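Side-chain contacts in eukaryotic translation initiation factor 4E type 5 (Leishmania major, PDB 7KCJ), which probably binds the 7-methylguanosine cap of messenger RNA and acts as a translation initiation factor: residues A111-V116 / L139-R144; L117-G122 / E170-A175. All coordinates share one frame; numbering follows the deposited sequence.

Contact 1: residues A111-V116 / L139-R144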
ATOM      1  N   ALA A 111      -3.729   7.955 -11.070  1.00 35.47           N
ATOM      2  CA  ALA A 111      -2.611   7.489 -11.876  1.00 35.36           C
ATOM      3  C   ALA A 111      -1.458   6.917 -11.047  1.00 35.17           C
ATOM      4  O   ALA A 111      -0.846   5.916 -11.433  1.00 35.48           O
ATOM      5  CB  ALA A 111      -2.112   8.623 -12.765  1.00 35.79           C
ATOM      6  N   GLY A 112      -1.139   7.581  -9.948  1.00 34.51           N
ATOM      7  CA  GLY A 112      -0.064   7.132  -9.076  1.00 34.33           C
ATOM      8  C   GLY A 112      -0.411   5.848  -8.346  1.00 34.39           C
ATOM      9  O   GLY A 112       0.441   4.964  -8.175  1.00 34.33           O
ATOM     10  N   LEU A 113      -1.679   5.711  -7.933  1.00 34.56           N
ATOM     11  CA  LEU A 113      -2.119   4.482  -7.266  1.00 35.74           C
ATOM     12  C   LEU A 113      -2.043   3.300  -8.249  1.00 35.56           C
ATOM     13  O   LEU A 113      -1.518   2.238  -7.906  1.00 35.61           O
ATOM     14  CB  LEU A 113      -3.555   4.635  -6.728  1.00 36.88           C
ATOM     15  CG  LEU A 113      -4.113   3.448  -5.907  1.00 39.84           C
ATOM     16  CD1 LEU A 113      -3.175   3.025  -4.770  1.00 40.93           C
ATOM     17  CD2 LEU A 113      -5.444   3.796  -5.298  1.00 41.01           C
ATOM     18  N   GLU A 114      -2.501   3.515  -9.493  1.00 35.39           N
ATOM     19  CA  GLU A 114      -2.457   2.490 -10.535  1.00 36.48           C
ATOM     20  C   GLU A 114      -1.039   2.061 -10.821  1.00 36.54           C
ATOM     21  O   GLU A 114      -0.776   0.863 -10.907  1.00 36.46           O
ATOM     22  CB  GLU A 114      -3.100   2.985 -11.838  1.00 40.70           C
ATOM     23  CG  GLU A 114      -4.596   3.198 -11.730  1.00 49.63           C
ATOM     24  CD  GLU A 114      -5.207   3.808 -12.972  1.00 59.36           C
ATOM     25  OE1 GLU A 114      -4.775   3.448 -14.092  1.00 61.03           O
ATOM     26  OE2 GLU A 114      -6.121   4.649 -12.825  1.00 63.38           O
ATOM     27  N   LEU A 115      -0.117   3.029 -10.929  1.00 36.38           N
ATOM     28  CA  LEU A 115       1.277   2.724 -11.189  1.00 36.72           C
ATOM     29  C   LEU A 115       1.890   1.884 -10.077  1.00 36.34           C
ATOM     30  O   LEU A 115       2.528   0.876 -10.371  1.00 35.71           O
ATOM     31  CB  LEU A 115       2.072   4.016 -11.415  1.00 37.79           C
ATOM     32  CG  LEU A 115       3.595   3.845 -11.520  1.00 39.91           C
ATOM     33  CD1 LEU A 115       3.993   3.341 -12.899  1.00 40.72           C
ATOM     34  CD2 LEU A 115       4.295   5.118 -11.185  1.00 40.65           C
ATOM     35  N   VAL A 116       1.700   2.287  -8.805  1.00 36.44           N
ATOM     36  CA  VAL A 116       2.277   1.564  -7.672  1.00 36.80           C
ATOM     37  C   VAL A 116       1.709   0.149  -7.580  1.00 37.58           C
ATOM     38  O   VAL A 116       2.469  -0.816  -7.444  1.00 37.95           O
ATOM     39  CB  VAL A 116       2.127   2.342  -6.346  1.00 37.22           C
ATOM     40  CG1 VAL A 116       2.742   1.554  -5.200  1.00 38.04           C
ATOM     41  CG2 VAL A 116       2.799   3.707  -6.438  1.00 37.49           C
ATOM     42  N   LEU A 139       1.935  -3.940   0.543  1.00 32.77           N
ATOM     43  CA  LEU A 139       1.478  -2.649   0.091  1.00 34.55           C
ATOM     44  C   LEU A 139       0.392  -2.201   1.064  1.00 35.45           C
ATOM     45  O   LEU A 139      -0.545  -2.951   1.312  1.00 35.53           O
ATOM     46  CB  LEU A 139       0.897  -2.817  -1.309  1.00 35.53           C
ATOM     47  CG  LEU A 139       0.747  -1.591  -2.173  1.00 39.13           C
ATOM     48  CD1 LEU A 139       2.080  -0.930  -2.426  1.00 40.42           C
ATOM     49  CD2 LEU A 139       0.165  -2.009  -3.508  1.00 40.54           C
ATOM     50  N   ARG A 140       0.537  -1.004   1.653  1.00 35.74           N
ATOM     51  CA  ARG A 140      -0.433  -0.477   2.600  1.00 36.06           C
ATOM     52  C   ARG A 140      -0.944   0.860   2.085  1.00 36.14           C
ATOM     53  O   ARG A 140      -0.159   1.740   1.784  1.00 36.26           O
ATOM     54  CB  ARG A 140       0.190  -0.328   3.992  1.00 37.25           C
ATOM     55  CG  ARG A 140       1.084  -1.502   4.386  1.00 40.69           C
ATOM     56  CD  ARG A 140       0.905  -1.903   5.818  1.00 45.31           C
ATOM     57  NE  ARG A 140       1.485  -0.926   6.728  1.00 48.67           N
ATOM     58  CZ  ARG A 140       1.174  -0.821   8.015  1.00 53.52           C
ATOM     59  NH1 ARG A 140       0.260  -1.622   8.553  1.00 52.76           N
ATOM     60  NH2 ARG A 140       1.773   0.086   8.777  1.00 55.72           N
ATOM     61  N   ILE A 141      -2.251   0.999   1.925  1.00 35.84           N
ATOM     62  CA  ILE A 141      -2.855   2.228   1.419  1.00 36.57           C
ATOM     63  C   ILE A 141      -3.648   2.915   2.523  1.00 36.57           C
ATOM     64  O   ILE A 141      -4.522   2.292   3.116  1.00 36.44           O
ATOM     65  CB  ILE A 141      -3.687   1.959   0.156  1.00 37.68           C
ATOM     66  CG1 ILE A 141      -2.914   1.125  -0.864  1.00 38.70           C
ATOM     67  CG2 ILE A 141      -4.139   3.242  -0.467  1.00 39.25           C
ATOM     68  CD1 ILE A 141      -3.819   0.665  -2.046  1.00 39.94           C
ATOM     69  N   ALA A 142      -3.255   4.141   2.892  1.00 36.08           N
ATOM     70  CA  ALA A 142      -3.908   4.873   3.970  1.00 36.39           C
ATOM     71  C   ALA A 142      -4.607   6.135   3.511  1.00 36.85           C
ATOM     72  O   ALA A 142      -3.954   7.023   2.956  1.00 38.05           O
ATOM     73  CB  ALA A 142      -2.898   5.224   5.042  1.00 36.03           C
ATOM     74  N   ALA A 143      -5.906   6.264   3.800  1.00 35.52           N
ATOM     75  CA  ALA A 143      -6.638   7.495   3.470  1.00 34.96           C
ATOM     76  C   ALA A 143      -6.164   8.602   4.415  1.00 34.92           C
ATOM     77  O   ALA A 143      -6.222   8.433   5.643  1.00 34.05           O
ATOM     78  CB  ALA A 143      -8.134   7.288   3.672  1.00 34.36           C
ATOM     79  N   ARG A 144      -5.706   9.733   3.862  1.00 35.11           N
ATOM     80  CA  ARG A 144      -5.267  10.854   4.686  1.00 36.21           C
ATOM     81  C   ARG A 144      -5.929  12.194   4.253  1.00 36.49           C
ATOM     82  O   ARG A 144      -5.215  13.142   3.902  1.00 36.49           O
ATOM     83  CB  ARG A 144      -3.734  10.964   4.633  1.00 39.34           C
ATOM     84  CG  ARG A 144      -3.021   9.733   5.186  1.00 45.58           C
ATOM     85  CD  ARG A 144      -1.764  10.096   5.944  1.00 51.97           C
ATOM     86  NE  ARG A 144      -1.818   9.611   7.321  1.00 58.25           N
ATOM     87  CZ  ARG A 144      -1.800  10.396   8.396  1.00 63.02           C
ATOM     88  NH1 ARG A 144      -1.727  11.716   8.262  1.00 63.41           N
ATOM     89  NH2 ARG A 144      -1.863   9.867   9.613  1.00 63.86           N
TER
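Leu113 faces Ile141 and Val116 faces Leu139, with CA to CA distances of 9.0 Å and 8.9 Å. The first of each pair lies on helix 108-121, the second on strand 136-143. The helix therefore keeps a nearly even distance from the strand over these residues, and the two run in opposite senses. This is helix-on-sheet packing in the eIF4E fold, where helices cover one face of a curved antiparallel sheet. The strand is an inner one of the sheet. Its backbone pairs with strand 77-82, through Phe80 and Leu78, and with strand 153-159, through Glu156 and Arg154.

Leu139 and Ile141 are two apart in the strand, and both point their CB atoms at the helix. Between them, Arg140 lies on the other face and makes a salt bridge with Glu156. Val116 also points at the sheet, while the CB of Leu113 is directed past it. Leu113 still reaches the strand because its CG is anti to the backbone N (chi1 -176°), which carries the branched end across. Its side chain meets that of Ile141 at about a right angle. Val69, from a loop, touches both of these side chains, and Val155 touches both Val116 and Leu139. The contact is wholly apolar and uses methyl groups alone: Leu113 CD1 is 3.7 Å from Ile141 CD1, and Val116 CG1 is 3.8 Å from Leu139 CD1.

Contact 2: residues L117-G122 / E170-A175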
ATOM      1  N   LEU A 117       0.367   0.011  -7.738  1.00 37.12           N
ATOM      2  CA  LEU A 117      -0.277  -1.311  -7.710  1.00 37.14           C
ATOM      3  C   LEU A 117       0.325  -2.222  -8.803  1.00 37.55           C
ATOM      4  O   LEU A 117       0.676  -3.360  -8.520  1.00 37.15           O
ATOM      5  CB  LEU A 117      -1.801  -1.201  -7.905  1.00 36.55           C
ATOM      6  CG  LEU A 117      -2.613  -0.645  -6.722  1.00 37.64           C
ATOM      7  CD1 LEU A 117      -4.063  -0.469  -7.085  1.00 37.52           C
ATOM      8  CD2 LEU A 117      -2.497  -1.522  -5.468  1.00 37.96           C
ATOM      9  N   ALA A 118       0.549  -1.673 -10.000  1.00 37.98           N
ATOM     10  CA  ALA A 118       1.137  -2.420 -11.111  1.00 39.32           C
ATOM     11  C   ALA A 118       2.604  -2.783 -10.887  1.00 41.22           C
ATOM     12  O   ALA A 118       2.961  -3.947 -11.068  1.00 42.05           O
ATOM     13  CB  ALA A 118       0.968  -1.661 -12.417  1.00 39.18           C
ATOM     14  N   VAL A 119       3.448  -1.822 -10.478  1.00 41.59           N
ATOM     15  CA  VAL A 119       4.857  -2.103 -10.253  1.00 42.56           C
ATOM     16  C   VAL A 119       5.077  -3.147  -9.124  1.00 42.66           C
ATOM     17  O   VAL A 119       5.972  -3.984  -9.220  1.00 42.79           O
ATOM     18  CB  VAL A 119       5.717  -0.824 -10.038  1.00 43.83           C
ATOM     19  CG1 VAL A 119       5.724   0.113 -11.243  1.00 44.21           C
ATOM     20  CG2 VAL A 119       5.400  -0.101  -8.748  1.00 44.93           C
ATOM     21  N   VAL A 120       4.271  -3.094  -8.063  1.00 42.08           N
ATOM     22  CA  VAL A 120       4.413  -4.017  -6.937  1.00 42.24           C
ATOM     23  C   VAL A 120       3.776  -5.389  -7.186  1.00 43.17           C
ATOM     24  O   VAL A 120       4.414  -6.414  -6.947  1.00 42.96           O
ATOM     25  CB  VAL A 120       3.859  -3.352  -5.653  1.00 42.31           C
ATOM     26  CG1 VAL A 120       3.690  -4.342  -4.505  1.00 41.93           C
ATOM     27  CG2 VAL A 120       4.730  -2.174  -5.234  1.00 42.94           C
ATOM     28  N   MET A 121       2.502  -5.420  -7.620  1.00 44.17           N
ATOM     29  CA  MET A 121       1.775  -6.692  -7.757  1.00 46.20           C
ATOM     30  C   MET A 121       1.721  -7.300  -9.159  1.00 48.48           C
ATOM     31  O   MET A 121       1.563  -8.517  -9.274  1.00 48.62           O
ATOM     32  CB  MET A 121       0.338  -6.566  -7.217  1.00 46.55           C
ATOM     33  CG  MET A 121       0.257  -6.107  -5.771  1.00 48.36           C
ATOM     34  SD  MET A 121      -1.445  -6.115  -5.114  1.00 47.29           S
ATOM     35  CE  MET A 121      -2.169  -5.003  -6.180  1.00 49.10           C
ATOM     36  N   GLY A 122       1.784  -6.467 -10.194  1.00 50.00           N
ATOM     37  CA  GLY A 122       1.701  -6.920 -11.579  1.00 52.46           C
ATOM     38  C   GLY A 122       2.757  -7.930 -11.982  1.00 55.20           C
ATOM     39  O   GLY A 122       3.898  -7.837 -11.537  1.00 55.23           O
ATOM     40  N   GLU A 170      13.693   5.362  -7.732  1.00 39.79           N
ATOM     41  CA  GLU A 170      14.003   6.130  -8.946  1.00 39.77           C
ATOM     42  C   GLU A 170      13.134   5.682 -10.118  1.00 39.61           C
ATOM     43  O   GLU A 170      12.710   6.514 -10.913  1.00 39.97           O
ATOM     44  CB  GLU A 170      15.488   6.071  -9.310  1.00 41.47           C
ATOM     45  CG  GLU A 170      15.904   7.140 -10.306  1.00 47.25           C
ATOM     46  CD  GLU A 170      15.565   8.569  -9.909  0.60 53.07           C
ATOM     47  OE1 GLU A 170      15.791   8.937  -8.732  0.60 53.80           O
ATOM     48  OE2 GLU A 170      15.063   9.321 -10.776  0.60 54.32           O
ATOM     49  N   PHE A 171      12.800   4.386 -10.190  1.00 38.75           N
ATOM     50  CA  PHE A 171      11.909   3.880 -11.236  1.00 38.34           C
ATOM     51  C   PHE A 171      10.531   4.541 -11.094  1.00 36.50           C
ATOM     52  O   PHE A 171       9.966   4.977 -12.088  1.00 35.55           O
ATOM     53  CB  PHE A 171      11.758   2.353 -11.156  1.00 39.18           C
ATOM     54  CG  PHE A 171      10.779   1.850 -12.186  1.00 41.52           C
ATOM     55  CD1 PHE A 171      11.125   1.798 -13.527  1.00 42.93           C
ATOM     56  CD2 PHE A 171       9.481   1.529 -11.835  1.00 43.19           C
ATOM     57  CE1 PHE A 171      10.211   1.372 -14.483  1.00 44.10           C
ATOM     58  CE2 PHE A 171       8.567   1.106 -12.796  1.00 44.36           C
ATOM     59  CZ  PHE A 171       8.940   1.015 -14.109  1.00 43.98           C
ATOM     60  N   LEU A 172      10.009   4.617  -9.858  1.00 35.74           N
ATOM     61  CA  LEU A 172       8.711   5.225  -9.611  1.00 35.87           C
ATOM     62  C   LEU A 172       8.751   6.716  -9.954  1.00 36.36           C
ATOM     63  O   LEU A 172       7.814   7.217 -10.568  1.00 37.32           O
ATOM     64  CB  LEU A 172       8.284   5.029  -8.148  1.00 35.66           C
ATOM     65  CG  LEU A 172       7.905   3.620  -7.752  1.00 37.05           C
ATOM     66  CD1 LEU A 172       7.816   3.480  -6.210  1.00 38.27           C
ATOM     67  CD2 LEU A 172       6.619   3.228  -8.407  1.00 37.36           C
ATOM     68  N   ALA A 173       9.839   7.419  -9.593  1.00 35.70           N
ATOM     69  CA  ALA A 173       9.953   8.846  -9.869  1.00 35.36           C
ATOM     70  C   ALA A 173      10.014   9.138 -11.366  1.00 35.09           C
ATOM     71  O   ALA A 173       9.410  10.100 -11.819  1.00 35.70           O
ATOM     72  CB  ALA A 173      11.172   9.429  -9.166  1.00 35.33           C
ATOM     73  N   GLU A 174      10.755   8.331 -12.135  1.00 34.51           N
ATOM     74  CA  GLU A 174      10.817   8.536 -13.582  1.00 34.72           C
ATOM     75  C   GLU A 174       9.450   8.237 -14.228  1.00 33.63           C
ATOM     76  O   GLU A 174       9.059   8.964 -15.142  1.00 33.76           O
ATOM     77  CB  GLU A 174      11.931   7.704 -14.218  1.00 36.87           C
ATOM     78  CG  GLU A 174      13.307   8.180 -13.827  1.00 42.57           C
ATOM     79  CD  GLU A 174      14.406   7.565 -14.671  1.00 50.99           C
ATOM     80  OE1 GLU A 174      14.286   6.371 -15.027  1.00 51.39           O
ATOM     81  OE2 GLU A 174      15.384   8.280 -14.983  1.00 54.89           O
ATOM     82  N   ALA A 175       8.691   7.230 -13.701  1.00 32.11           N
ATOM     83  CA  ALA A 175       7.373   6.875 -14.247  1.00 31.21           C
ATOM     84  C   ALA A 175       6.283   7.916 -13.947  1.00 30.49           C
ATOM     85  O   ALA A 175       5.416   8.146 -14.789  1.00 29.81           O
ATOM     86  CB  ALA A 175       6.931   5.503 -13.770  1.00 30.32           C
TER
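Val119 puts one methyl against the ring of Phe171 and the other against Leu172. Its CB points at helix 165-178, and its two branches divide the work. Val119 CG1 sits at the edge of the Phe171 ring, in the ring plane, 3.4 Å from Phe171 CE2. The same Val119 CG1 is 4.1 Å from Phe171 CD2, so it lies nearer the CE2 side of that edge. This is an edge contact and not a CH-pi contact over the face. The side chains of Val119 and Phe171 approach from opposite directions. With CG anti to the backbone N (chi1 177°), the Phe171 ring extends toward helix 108-121.

CG2 of Val119 meets Leu172 CD2 at 3.6 Å. The CB of Leu172 is not aimed at the other helix, but its branched end turns in. Leu172 also packs on Leu115, one turn before Val119 on helix 108-121. The CA atoms of Val119 and Leu172 are 8.3 Å apart. One valine thus bridges two consecutive residues of the facing helix. On another side of helix 108-121, Val120 packs on Cys136 and Leu139 of the sheet. Such apolar contact between neighbouring helices belongs to the helical layer that backs the antiparallel sheet in the eIF4E fold.

Overall arrangement
Both contacts use helix 108-121, which packs on strand 136-143 in contact 1 and on helix 165-178 in contact 2. Their centres are about 11 Å apart, and their segments alternate along the chain. Side chains also join them directly. Leu139 CD2 lies a tight 3.3 Å from Leu117 CD2, and Leu115 CD2 lies 3.7 Å from Ala175 CB. Contact 1 is the more central, about 6 Å from the chain centre against about 12 Å for contact 2 (centre to centre). Together they join helix 108-121 to the sheet and to helix 165-178 through apolar side chains. In eIF4E proteins the helices back the convex face and the cap binds on the concave side, so both contacts probably lie behind the cap site.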